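Side-chain contacts in precorrin-6y methylase (Rhodobacter capsulatus, PDB 3NJR), which methylates precorrin-6Y on the route to adenosylcobalamin, probably with S-adenosylmethionine as donor, and is represented here by its C-terminal domain: residues 60-65 with 115-120; 126-129 with 135-138; 68-73 with 78-83. All coordinates share one frame; numbering follows the deposited sequence.

All three contacts pack elements against one mixed sheet, in which strand 58-62 lies between strands 79-84 and 125-128. Contact 3 is nested inside the loop that contact 1 closes, and contact 2 follows in series. The centres of contact 1 and contact 2 are about 9 Å apart, those of contact 1 and contact 3 about 11 Å, and those of contact 2 and contact 3 about 15 Å. Contacts 2 and 3 each join a strand and a helix of one beta-alpha-beta unit, whereas contact 1 sets a loop against strand 58-62. Each contributes residues to the S-adenosyl-L-homocysteine pocket: G63-G65, F127 and G129, and S68 and I83, respectively.

Contact 1. Residues 60-65 with 115-120; sequences WDIGGG and AALADL. With SAH (S-adenosyl-L-homocysteine), chain C.
Strand 58-62, which leads into the glycine-rich cofactor loop G63-G65, sets W60 and I62 against L117 and L120 of the loop before strand 125-128. A type I turn from L117 to L120, closed by L120 N to L117 O at 3.1 Å, brings both leucines to the same indole. L117 meets the six-membered ring obliquely, its CG 3.7 Å from W60 CZ3. L120 touches the ring most closely through CB, 3.7 Å from W60 CZ2; its CD1 stands 4.2 Å above one indole face, offset toward the rim, while its carbonyl O lies in the ring plane at the edge. W60 NE1 makes a weak hydrogen bond to P121 O just beyond. Further along the strand, I62 meets L117 nearly at a right angle, with I62 CD1 4.0 Å from L117 CD2. A chi1 of -64° puts I62 CG2 anti to the backbone N, and this branch comes within 4.1 Å of SAH C2 on the adenine. The loop passes close to the ligand, G63 CA lying 3.2 Å from SAH N3. A first strand running into a glycine-rich loop beside the cofactor is characteristic of the Rossmann-like class I methyltransferase fold.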
ATOM      1  N   TRP A  60     -10.203   7.976  28.436  1.00 25.86           N
ATOM      2  CA  TRP A  60     -10.474   6.561  28.648  1.00 26.78           C
ATOM      3  C   TRP A  60      -9.647   5.824  27.622  1.00 27.07           C
ATOM      4  O   TRP A  60      -9.820   6.039  26.433  1.00 27.18           O
ATOM      5  CB  TRP A  60     -11.976   6.248  28.439  1.00 26.67           C
ATOM      6  CG  TRP A  60     -12.842   6.583  29.615  1.00 27.51           C
ATOM      7  CD1 TRP A  60     -12.457   7.207  30.767  1.00 26.84           C
ATOM      8  CD2 TRP A  60     -14.244   6.336  29.746  1.00 29.83           C
ATOM      9  NE1 TRP A  60     -13.518   7.347  31.607  1.00 27.32           N
ATOM     10  CE2 TRP A  60     -14.636   6.829  31.005  1.00 30.44           C
ATOM     11  CE3 TRP A  60     -15.217   5.755  28.914  1.00 30.61           C
ATOM     12  CZ2 TRP A  60     -15.970   6.748  31.466  1.00 31.28           C
ATOM     13  CZ3 TRP A  60     -16.529   5.682  29.369  1.00 30.32           C
ATOM     14  CH2 TRP A  60     -16.892   6.170  30.631  1.00 30.34           C
ATOM     15  N   ASP A  61      -8.739   4.971  28.073  1.00 28.23           N
ATOM     16  CA  ASP A  61      -7.937   4.148  27.164  1.00 29.90           C
ATOM     17  C   ASP A  61      -8.407   2.710  27.306  1.00 30.21           C
ATOM     18  O   ASP A  61      -8.025   2.014  28.247  1.00 30.47           O
ATOM     19  CB  ASP A  61      -6.430   4.295  27.482  1.00 30.31           C
ATOM     20  CG  ASP A  61      -5.519   3.333  26.671  1.00 34.03           C
ATOM     21  OD1 ASP A  61      -6.023   2.493  25.855  1.00 39.05           O
ATOM     22  OD2 ASP A  61      -4.265   3.410  26.860  1.00 35.80           O
ATOM     23  N   ILE A  62      -9.243   2.264  26.377  1.00 30.87           N
ATOM     24  CA  ILE A  62      -9.736   0.895  26.425  1.00 31.59           C
ATOM     25  C   ILE A  62      -8.782  -0.050  25.704  1.00 32.48           C
ATOM     26  O   ILE A  62      -8.405   0.187  24.556  1.00 32.93           O
ATOM     27  CB  ILE A  62     -11.160   0.781  25.868  1.00 31.54           C
ATOM     28  CG1 ILE A  62     -12.131   1.574  26.753  1.00 30.23           C
ATOM     29  CG2 ILE A  62     -11.580  -0.689  25.783  1.00 32.15           C
ATOM     30  CD1 ILE A  62     -13.245   2.234  26.002  1.00 28.30           C
ATOM     31  N   GLY A  63      -8.373  -1.107  26.390  1.00 33.22           N
ATOM     32  CA  GLY A  63      -7.439  -2.066  25.814  1.00 34.51           C
ATOM     33  C   GLY A  63      -6.011  -1.636  26.059  1.00 35.50           C
ATOM     34  O   GLY A  63      -5.149  -1.753  25.175  1.00 36.06           O
ATOM     35  N   GLY A  64      -5.765  -1.152  27.271  1.00 35.62           N
ATOM     36  CA  GLY A  64      -4.487  -0.561  27.636  1.00 36.13           C
ATOM     37  C   GLY A  64      -3.266  -1.305  27.141  1.00 36.32           C
ATOM     38  O   GLY A  64      -2.357  -0.695  26.601  1.00 36.78           O
ATOM     39  N   GLY A  65      -3.239  -2.621  27.317  1.00 36.36           N
ATOM     40  CA  GLY A  65      -2.084  -3.405  26.933  1.00 36.06           C
ATOM     41  C   GLY A  65      -0.946  -3.047  27.855  1.00 36.36           C
ATOM     42  O   GLY A  65      -0.899  -3.496  29.002  1.00 36.78           O
ATOM     43  N   ALA A 115     -18.106  -3.153  31.372  1.00 41.93           N
ATOM     44  CA  ALA A 115     -18.306  -3.173  32.840  1.00 41.25           C
ATOM     45  C   ALA A 115     -17.365  -2.217  33.611  1.00 40.82           C
ATOM     46  O   ALA A 115     -17.831  -1.434  34.438  1.00 40.70           O
ATOM     47  CB  ALA A 115     -18.255  -4.613  33.419  1.00 41.28           C
ATOM     48  N   ALA A 116     -16.071  -2.228  33.297  1.00 40.22           N
ATOM     49  CA  ALA A 116     -15.095  -1.405  34.037  1.00 40.03           C
ATOM     50  C   ALA A 116     -15.257   0.103  33.872  1.00 40.00           C
ATOM     51  O   ALA A 116     -14.723   0.879  34.670  1.00 40.29           O
ATOM     52  CB  ALA A 116     -13.678  -1.819  33.703  1.00 40.21           C
ATOM     53  N   LEU A 117     -16.009   0.505  32.849  1.00 39.78           N
ATOM     54  CA  LEU A 117     -16.257   1.903  32.524  1.00 39.10           C
ATOM     55  C   LEU A 117     -17.364   2.496  33.356  1.00 39.21           C
ATOM     56  O   LEU A 117     -17.471   3.712  33.450  1.00 39.13           O
ATOM     57  CB  LEU A 117     -16.691   2.014  31.065  1.00 38.96           C
ATOM     58  CG  LEU A 117     -15.661   2.116  29.952  1.00 38.19           C
ATOM     59  CD1 LEU A 117     -14.390   1.366  30.302  1.00 38.72           C
ATOM     60  CD2 LEU A 117     -16.255   1.638  28.642  1.00 35.79           C
ATOM     61  N   ALA A 118     -18.198   1.637  33.935  1.00 39.67           N
ATOM     62  CA  ALA A 118     -19.496   2.054  34.507  1.00 39.86           C
ATOM     63  C   ALA A 118     -19.427   3.052  35.645  1.00 39.76           C
ATOM     64  O   ALA A 118     -20.279   3.941  35.724  1.00 40.02           O
ATOM     65  CB  ALA A 118     -20.327   0.831  34.929  1.00 40.18           C
ATOM     66  N   ASP A 119     -18.451   2.908  36.538  1.00 39.42           N
ATOM     67  CA  ASP A 119     -18.317   3.894  37.627  1.00 39.71           C
ATOM     68  C   ASP A 119     -17.240   4.968  37.396  1.00 39.03           C
ATOM     69  O   ASP A 119     -16.892   5.715  38.319  1.00 39.79           O
ATOM     70  CB  ASP A 119     -18.116   3.212  38.996  1.00 40.27           C
ATOM     71  CG  ASP A 119     -16.867   2.318  39.044  1.00 43.16           C
ATOM     72  OD1 ASP A 119     -16.200   2.137  37.982  1.00 45.87           O
ATOM     73  OD2 ASP A 119     -16.567   1.781  40.151  1.00 45.02           O
ATOM     74  N   LEU A 120     -16.709   5.051  36.183  1.00 37.48           N
ATOM     75  CA  LEU A 120     -15.659   6.002  35.908  1.00 36.04           C
ATOM     76  C   LEU A 120     -16.272   7.346  35.569  1.00 35.69           C
ATOM     77  O   LEU A 120     -17.389   7.399  35.044  1.00 36.66           O
ATOM     78  CB  LEU A 120     -14.778   5.506  34.771  1.00 35.62           C
ATOM     79  CG  LEU A 120     -14.121   4.150  35.009  1.00 34.32           C
ATOM     80  CD1 LEU A 120     -13.255   3.762  33.822  1.00 31.89           C
ATOM     81  CD2 LEU A 120     -13.324   4.158  36.290  1.00 32.66           C
TER
HETATM   82  N   SAH C 300      -2.686   0.342  23.044  1.00 84.89           N
HETATM   83  CA  SAH C 300      -1.857  -0.798  23.547  1.00 84.97           C
HETATM   84  CB  SAH C 300      -1.806  -1.903  22.490  1.00 85.13           C
HETATM   85  CG  SAH C 300      -2.390  -3.227  22.995  1.00 85.54           C
HETATM   86  SD  SAH C 300      -3.931  -3.570  22.196  1.00 86.87           S
HETATM   87  C   SAH C 300      -0.478  -0.316  23.932  1.00 84.83           C
HETATM   88  O   SAH C 300       0.226  -0.915  24.745  1.00 84.71           O
HETATM   89  OXT SAH C 300       0.001   0.706  23.458  1.00 84.83           O
HETATM   90  C5' SAH C 300      -4.419  -5.156  22.832  1.00 84.71           C
HETATM   91  C4' SAH C 300      -4.803  -5.150  24.320  1.00 83.25           C
HETATM   92  O4' SAH C 300      -6.198  -4.878  24.554  1.00 82.25           O
HETATM   93  C3' SAH C 300      -4.523  -6.512  24.948  1.00 82.52           C
HETATM   94  O3' SAH C 300      -3.576  -6.356  25.999  1.00 82.06           O
HETATM   95  C2' SAH C 300      -5.845  -6.996  25.519  1.00 81.80           C
HETATM   96  O2' SAH C 300      -5.712  -7.640  26.794  1.00 81.03           O
HETATM   97  C1' SAH C 300      -6.674  -5.723  25.616  1.00 81.07           C
HETATM   98  N9  SAH C 300      -8.137  -6.034  25.594  1.00 79.56           N
HETATM   99  C8  SAH C 300      -8.731  -7.009  24.870  1.00 79.15           C
HETATM  100  N7  SAH C 300     -10.066  -7.047  25.091  1.00 78.56           N
HETATM  101  C5  SAH C 300     -10.355  -6.080  25.981  1.00 78.24           C
HETATM  102  C6  SAH C 300     -11.580  -5.565  26.645  1.00 77.98           C
HETATM  103  N6  SAH C 300     -12.771  -6.137  26.370  1.00 77.83           N
HETATM  104  N1  SAH C 300     -11.471  -4.527  27.519  1.00 77.38           N
HETATM  105  C2  SAH C 300     -10.276  -3.965  27.788  1.00 77.03           C
HETATM  106  N3  SAH C 300      -9.127  -4.385  27.216  1.00 77.51           N
HETATM  107  C4  SAH C 300      -9.087  -5.414  26.318  1.00 78.52           C

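Contact 2. Residues 126-129 with 135-138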
ATOM      1  N   VAL A 126     -11.790   9.352  24.254  1.00 25.76           N
ATOM      2  CA  VAL A 126     -11.696   7.876  24.419  1.00 25.35           C
ATOM      3  C   VAL A 126     -10.853   7.241  23.318  1.00 25.51           C
ATOM      4  O   VAL A 126     -10.956   7.619  22.145  1.00 25.45           O
ATOM      5  CB  VAL A 126     -13.046   7.164  24.295  1.00 25.44           C
ATOM      6  CG1 VAL A 126     -12.939   5.713  24.787  1.00 25.97           C
ATOM      7  CG2 VAL A 126     -14.159   7.906  24.984  1.00 24.94           C
ATOM      8  N   PHE A 127     -10.047   6.250  23.684  1.00 25.64           N
ATOM      9  CA  PHE A 127      -9.254   5.516  22.714  1.00 25.71           C
ATOM     10  C   PHE A 127      -9.567   4.061  22.854  1.00 27.59           C
ATOM     11  O   PHE A 127      -9.485   3.501  23.942  1.00 27.52           O
ATOM     12  CB  PHE A 127      -7.742   5.742  22.901  1.00 24.92           C
ATOM     13  CG  PHE A 127      -6.878   4.799  22.085  1.00 21.09           C
ATOM     14  CD1 PHE A 127      -6.784   4.932  20.703  1.00 16.07           C
ATOM     15  CD2 PHE A 127      -6.183   3.752  22.702  1.00 19.26           C
ATOM     16  CE1 PHE A 127      -6.003   4.048  19.939  1.00 14.77           C
ATOM     17  CE2 PHE A 127      -5.395   2.849  21.939  1.00 17.31           C
ATOM     18  CZ  PHE A 127      -5.298   3.015  20.552  1.00 13.83           C
ATOM     19  N   ILE A 128      -9.922   3.443  21.737  1.00 30.48           N
ATOM     20  CA  ILE A 128     -10.125   1.995  21.700  1.00 33.11           C
ATOM     21  C   ILE A 128      -9.042   1.354  20.848  1.00 34.74           C
ATOM     22  O   ILE A 128      -9.056   1.466  19.611  1.00 34.85           O
ATOM     23  CB  ILE A 128     -11.506   1.598  21.136  1.00 33.11           C
ATOM     24  CG1 ILE A 128     -12.641   2.277  21.915  1.00 34.29           C
ATOM     25  CG2 ILE A 128     -11.672   0.095  21.188  1.00 33.90           C
ATOM     26  CD1 ILE A 128     -13.171   3.562  21.300  1.00 35.07           C
ATOM     27  N   GLY A 129      -8.072   0.748  21.531  1.00 36.79           N
ATOM     28  CA  GLY A 129      -7.189  -0.260  20.946  1.00 39.24           C
ATOM     29  C   GLY A 129      -7.687  -1.619  21.437  1.00 41.24           C
ATOM     30  O   GLY A 129      -7.346  -2.658  20.869  1.00 41.91           O
ATOM     31  N   ALA A 135     -21.393  -3.636  20.672  1.00 41.06           N
ATOM     32  CA  ALA A 135     -21.887  -3.448  22.050  1.00 40.92           C
ATOM     33  C   ALA A 135     -21.205  -2.251  22.723  1.00 40.67           C
ATOM     34  O   ALA A 135     -21.866  -1.266  23.094  1.00 40.73           O
ATOM     35  CB  ALA A 135     -21.687  -4.727  22.883  1.00 40.77           C
ATOM     36  N   LEU A 136     -19.883  -2.347  22.847  1.00 40.12           N
ATOM     37  CA  LEU A 136     -19.049  -1.258  23.341  1.00 39.84           C
ATOM     38  C   LEU A 136     -19.399   0.106  22.758  1.00 39.74           C
ATOM     39  O   LEU A 136     -19.567   1.076  23.497  1.00 38.85           O
ATOM     40  CB  LEU A 136     -17.575  -1.574  23.092  1.00 39.66           C
ATOM     41  CG  LEU A 136     -16.607  -0.498  23.565  1.00 39.17           C
ATOM     42  CD1 LEU A 136     -16.660  -0.352  25.075  1.00 37.92           C
ATOM     43  CD2 LEU A 136     -15.204  -0.831  23.079  1.00 40.29           C
ATOM     44  N   TYR A 137     -19.525   0.168  21.433  1.00 40.25           N
ATOM     45  CA  TYR A 137     -19.897   1.417  20.766  1.00 40.74           C
ATOM     46  C   TYR A 137     -21.338   1.897  21.040  1.00 41.02           C
ATOM     47  O   TYR A 137     -21.585   3.095  21.133  1.00 41.19           O
ATOM     48  CB  TYR A 137     -19.563   1.367  19.267  1.00 40.70           C
ATOM     49  CG  TYR A 137     -18.070   1.385  18.981  1.00 40.84           C
ATOM     50  CD1 TYR A 137     -17.428   0.257  18.473  1.00 43.12           C
ATOM     51  CD2 TYR A 137     -17.297   2.514  19.239  1.00 41.05           C
ATOM     52  CE1 TYR A 137     -16.043   0.247  18.210  1.00 41.57           C
ATOM     53  CE2 TYR A 137     -15.909   2.522  18.987  1.00 41.25           C
ATOM     54  CZ  TYR A 137     -15.304   1.380  18.467  1.00 42.54           C
ATOM     55  OH  TYR A 137     -13.958   1.359  18.209  1.00 43.63           O
ATOM     56  N   ASP A 138     -22.290   0.983  21.196  1.00 41.68           N
ATOM     57  CA  ASP A 138     -23.665   1.405  21.506  1.00 41.76           C
ATOM     58  C   ASP A 138     -23.683   2.005  22.901  1.00 41.33           C
ATOM     59  O   ASP A 138     -24.240   3.094  23.111  1.00 41.13           O
ATOM     60  CB  ASP A 138     -24.670   0.247  21.393  1.00 42.28           C
ATOM     61  CG  ASP A 138     -24.739  -0.345  19.986  1.00 43.29           C
ATOM     62  OD1 ASP A 138     -24.772   0.438  19.011  1.00 44.81           O
ATOM     63  OD2 ASP A 138     -24.758  -1.598  19.863  1.00 43.40           O
TER
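I128, on strand 125-128, presses into the buried side of helix 134-143 between Y137 and L136. The tight part is the meeting with Y137, whose side chain arrives from the opposite direction. I128 CD1 lies 3.7 Å from Y137 CE2, oblique to the phenol ring, and the ring's far end reaches past it, so that Y137 OH comes within 3.8 Å of I128 CB. With Y137 CG beside the backbone N (chi1 -70°), the ring reaches from the helix toward the strand. L136 is looser: it slides past I128 in the opposite sense, and its CD2 approaches I128 CG2 at 4.1 Å. No hydrogen bond crosses the contact, which is wholly apolar apart from the phenol oxygen. The same residues meet further cover, L136 on A113 and L117, Y137 on L162, L163 and L166 of helix 157-170. The helix has another, more open side, where A135 is exposed and D138 partly so; D138 OD1 is hydrogen-bonded there to Q134 NE2. F127 on the strand and G129 just after it belong to the ligand pocket. Helix-on-sheet packing of this kind is typical of the beta-alpha-beta unit in Rossmann-like domains, here strand 125-128, helix 134-143 and strand 149-154.

Contact 3. Residues 68-73 with 78-83. With SAH (S-adenosyl-L-homocysteine), chain C.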
ATOM      1  N   SER A  68       0.869   2.522  26.668  1.00 31.31           N
ATOM      2  CA  SER A  68       1.774   3.508  26.057  1.00 30.57           C
ATOM      3  C   SER A  68       1.052   4.768  25.548  1.00 30.13           C
ATOM      4  O   SER A  68       1.583   5.873  25.618  1.00 29.80           O
ATOM      5  CB  SER A  68       2.602   2.867  24.934  1.00 30.50           C
ATOM      6  OG  SER A  68       1.801   2.640  23.774  1.00 30.68           O
ATOM      7  N   VAL A  69      -0.153   4.585  25.021  1.00 29.53           N
ATOM      8  CA  VAL A  69      -0.971   5.700  24.554  1.00 29.13           C
ATOM      9  C   VAL A  69      -1.261   6.663  25.706  1.00 29.07           C
ATOM     10  O   VAL A  69      -1.112   7.897  25.551  1.00 28.39           O
ATOM     11  CB  VAL A  69      -2.282   5.180  23.910  1.00 29.21           C
ATOM     12  CG1 VAL A  69      -3.294   6.280  23.745  1.00 29.05           C
ATOM     13  CG2 VAL A  69      -1.982   4.542  22.587  1.00 29.14           C
ATOM     14  N   SER A  70      -1.629   6.084  26.860  1.00 28.93           N
ATOM     15  CA  SER A  70      -1.962   6.838  28.072  1.00 29.44           C
ATOM     16  C   SER A  70      -0.750   7.583  28.601  1.00 29.93           C
ATOM     17  O   SER A  70      -0.880   8.705  29.101  1.00 30.64           O
ATOM     18  CB  SER A  70      -2.478   5.914  29.178  1.00 29.63           C
ATOM     19  OG  SER A  70      -3.746   5.355  28.908  1.00 29.86           O
ATOM     20  N   VAL A  71       0.423   6.950  28.508  1.00 30.05           N
ATOM     21  CA  VAL A  71       1.661   7.534  29.009  1.00 29.96           C
ATOM     22  C   VAL A  71       1.964   8.761  28.169  1.00 30.39           C
ATOM     23  O   VAL A  71       2.091   9.864  28.703  1.00 31.16           O
ATOM     24  CB  VAL A  71       2.829   6.510  29.004  1.00 30.13           C
ATOM     25  CG1 VAL A  71       4.145   7.182  29.245  1.00 30.37           C
ATOM     26  CG2 VAL A  71       2.627   5.460  30.056  1.00 28.87           C
ATOM     27  N   GLU A  72       2.034   8.594  26.858  1.00 30.33           N
ATOM     28  CA  GLU A  72       2.181   9.755  25.969  1.00 30.98           C
ATOM     29  C   GLU A  72       1.029  10.803  26.057  1.00 31.30           C
ATOM     30  O   GLU A  72       1.274  12.009  25.907  1.00 32.03           O
ATOM     31  CB  GLU A  72       2.465   9.313  24.530  1.00 30.38           C
ATOM     32  CG  GLU A  72       3.571   8.287  24.477  1.00 31.67           C
ATOM     33  CD  GLU A  72       4.366   8.289  23.189  1.00 34.03           C
ATOM     34  OE1 GLU A  72       3.781   8.090  22.109  1.00 36.16           O
ATOM     35  OE2 GLU A  72       5.599   8.469  23.250  1.00 36.49           O
ATOM     36  N   TRP A  73      -0.210  10.368  26.311  1.00 31.17           N
ATOM     37  CA  TRP A  73      -1.311  11.331  26.473  1.00 30.76           C
ATOM     38  C   TRP A  73      -1.073  12.166  27.714  1.00 31.24           C
ATOM     39  O   TRP A  73      -1.175  13.385  27.649  1.00 31.33           O
ATOM     40  CB  TRP A  73      -2.663  10.627  26.541  1.00 30.23           C
ATOM     41  CG  TRP A  73      -3.822  11.458  27.070  1.00 29.40           C
ATOM     42  CD1 TRP A  73      -4.169  11.638  28.379  1.00 28.12           C
ATOM     43  CD2 TRP A  73      -4.819  12.169  26.296  1.00 28.57           C
ATOM     44  NE1 TRP A  73      -5.293  12.433  28.475  1.00 27.23           N
ATOM     45  CE2 TRP A  73      -5.715  12.766  27.214  1.00 27.10           C
ATOM     46  CE3 TRP A  73      -5.037  12.357  24.920  1.00 26.43           C
ATOM     47  CZ2 TRP A  73      -6.812  13.530  26.802  1.00 25.83           C
ATOM     48  CZ3 TRP A  73      -6.120  13.130  24.514  1.00 25.55           C
ATOM     49  CH2 TRP A  73      -6.998  13.701  25.451  1.00 25.13           C
ATOM     50  N   GLY A  78      -2.387  15.602  29.656  1.00 30.97           N
ATOM     51  CA  GLY A  78      -3.650  14.995  30.048  1.00 30.72           C
ATOM     52  C   GLY A  78      -3.619  14.185  31.343  1.00 31.18           C
ATOM     53  O   GLY A  78      -2.572  14.053  31.994  1.00 30.93           O
ATOM     54  N   ARG A  79      -4.801  13.685  31.723  1.00 31.82           N
ATOM     55  CA  ARG A  79      -4.985  12.627  32.736  1.00 32.18           C
ATOM     56  C   ARG A  79      -5.657  11.436  32.030  1.00 32.03           C
ATOM     57  O   ARG A  79      -6.333  11.624  31.020  1.00 31.60           O
ATOM     58  CB  ARG A  79      -5.874  13.104  33.888  1.00 32.45           C
ATOM     59  CG  ARG A  79      -5.465  14.418  34.541  1.00 34.17           C
ATOM     60  CD  ARG A  79      -6.531  14.871  35.537  1.00 38.13           C
ATOM     61  NE  ARG A  79      -7.683  15.459  34.845  1.00 42.54           N
ATOM     62  CZ  ARG A  79      -8.954  15.053  34.970  1.00 44.68           C
ATOM     63  NH1 ARG A  79      -9.275  14.053  35.791  1.00 46.04           N
ATOM     64  NH2 ARG A  79      -9.921  15.662  34.283  1.00 44.21           N
ATOM     65  N   ALA A  80      -5.467  10.220  32.545  1.00 32.16           N
ATOM     66  CA  ALA A  80      -6.015   9.030  31.891  1.00 32.67           C
ATOM     67  C   ALA A  80      -6.418   7.939  32.859  1.00 33.38           C
ATOM     68  O   ALA A  80      -5.771   7.761  33.903  1.00 34.30           O
ATOM     69  CB  ALA A  80      -5.035   8.474  30.901  1.00 32.17           C
ATOM     70  N   ILE A  81      -7.478   7.210  32.507  1.00 33.27           N
ATOM     71  CA  ILE A  81      -7.807   5.930  33.142  1.00 33.57           C
ATOM     72  C   ILE A  81      -7.596   4.835  32.094  1.00 34.26           C
ATOM     73  O   ILE A  81      -8.131   4.921  30.989  1.00 34.64           O
ATOM     74  CB  ILE A  81      -9.271   5.890  33.653  1.00 33.55           C
ATOM     75  CG1 ILE A  81      -9.473   6.903  34.775  1.00 32.78           C
ATOM     76  CG2 ILE A  81      -9.637   4.494  34.137  1.00 32.31           C
ATOM     77  CD1 ILE A  81     -10.888   7.322  34.959  1.00 33.13           C
ATOM     78  N   THR A  82      -6.834   3.808  32.449  1.00 34.93           N
ATOM     79  CA  THR A  82      -6.383   2.781  31.504  1.00 35.67           C
ATOM     80  C   THR A  82      -6.973   1.435  31.877  1.00 35.77           C
ATOM     81  O   THR A  82      -6.679   0.922  32.935  1.00 36.08           O
ATOM     82  CB  THR A  82      -4.834   2.697  31.509  1.00 35.58           C
ATOM     83  OG1 THR A  82      -4.301   4.012  31.296  1.00 37.00           O
ATOM     84  CG2 THR A  82      -4.311   1.752  30.429  1.00 34.95           C
ATOM     85  N   ILE A  83      -7.776   0.867  30.987  1.00 36.43           N
ATOM     86  CA  ILE A  83      -8.562  -0.340  31.253  1.00 37.42           C
ATOM     87  C   ILE A  83      -7.959  -1.562  30.571  1.00 38.20           C
ATOM     88  O   ILE A  83      -7.939  -1.626  29.347  1.00 38.38           O
ATOM     89  CB  ILE A  83      -9.987  -0.180  30.663  1.00 37.56           C
ATOM     90  CG1 ILE A  83     -10.439   1.299  30.633  1.00 36.84           C
ATOM     91  CG2 ILE A  83     -10.998  -1.160  31.307  1.00 37.51           C
ATOM     92  CD1 ILE A  83     -10.753   1.904  31.970  1.00 36.54           C
TER
HETATM   93  N   SAH C 300      -2.686   0.342  23.044  1.00 84.89           N
HETATM   94  CA  SAH C 300      -1.857  -0.798  23.547  1.00 84.97           C
HETATM   95  CB  SAH C 300      -1.806  -1.903  22.490  1.00 85.13           C
HETATM   96  CG  SAH C 300      -2.390  -3.227  22.995  1.00 85.54           C
HETATM   97  SD  SAH C 300      -3.931  -3.570  22.196  1.00 86.87           S
HETATM   98  C   SAH C 300      -0.478  -0.316  23.932  1.00 84.83           C
HETATM   99  O   SAH C 300       0.226  -0.915  24.745  1.00 84.71           O
HETATM  100  OXT SAH C 300       0.001   0.706  23.458  1.00 84.83           O
HETATM  101  C5' SAH C 300      -4.419  -5.156  22.832  1.00 84.71           C
HETATM  102  C4' SAH C 300      -4.803  -5.150  24.320  1.00 83.25           C
HETATM  103  O4' SAH C 300      -6.198  -4.878  24.554  1.00 82.25           O
HETATM  104  C3' SAH C 300      -4.523  -6.512  24.948  1.00 82.52           C
HETATM  105  O3' SAH C 300      -3.576  -6.356  25.999  1.00 82.06           O
HETATM  106  C2' SAH C 300      -5.845  -6.996  25.519  1.00 81.80           C
HETATM  107  O2' SAH C 300      -5.712  -7.640  26.794  1.00 81.03           O
HETATM  108  C1' SAH C 300      -6.674  -5.723  25.616  1.00 81.07           C
HETATM  109  N9  SAH C 300      -8.137  -6.034  25.594  1.00 79.56           N
HETATM  110  C8  SAH C 300      -8.731  -7.009  24.870  1.00 79.15           C
HETATM  111  N7  SAH C 300     -10.066  -7.047  25.091  1.00 78.56           N
HETATM  112  C5  SAH C 300     -10.355  -6.080  25.981  1.00 78.24           C
HETATM  113  C6  SAH C 300     -11.580  -5.565  26.645  1.00 77.98           C
HETATM  114  N6  SAH C 300     -12.771  -6.137  26.370  1.00 77.83           N
HETATM  115  N1  SAH C 300     -11.471  -4.527  27.519  1.00 77.38           N
HETATM  116  C2  SAH C 300     -10.276  -3.965  27.788  1.00 77.03           C
HETATM  117  N3  SAH C 300      -9.127  -4.385  27.216  1.00 77.51           N
HETATM  118  C4  SAH C 300      -9.087  -5.414  26.318  1.00 78.52           C
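Helix 68-73 runs back almost antiparallel to strand 79-83, with their axes 168° apart in direction and 7.9 Å apart at closest approach, and a backbone hydrogen bond from G78 N to W73 O (3.2 Å) ties their near ends. W73 swings its indole to the strand by placing CG opposite the backbone N (chi1 164°). From there W73 NE1 donates to R79 O at 2.9 Å, a bent bond (131° at the hydrogen) that reaches the oxygen from above its carbonyl plane; the same NE1 also has a weak bond to E57 O. G78 CA sits oblique to the indole, 3.4 Å from W73 NE1. At the other end of the contact the bonding passes between hydroxyls: T82 OG1 donates to S70 OG at 2.8 Å, and S70 OG is further hydrogen-bonded to D61 OD2, linking the helix to two adjacent strands. A80 fills the interval, its CB 3.9 Å from S70 OG and 4.1 Å from W73 CD1. R79 CB points away from the helix, and R79 NE is hydrogen-bonded to G56 O. S68, at the helix start, donates from OG to SAH OXT at 2.7 Å, where the helix end would probably also favour the carboxylate. This helix and strand complete the beta-alpha-beta unit begun by strand 58-62; helix 41-51 packs on V69 and W73, while M106 of strand 106-110 meets S70 and T82.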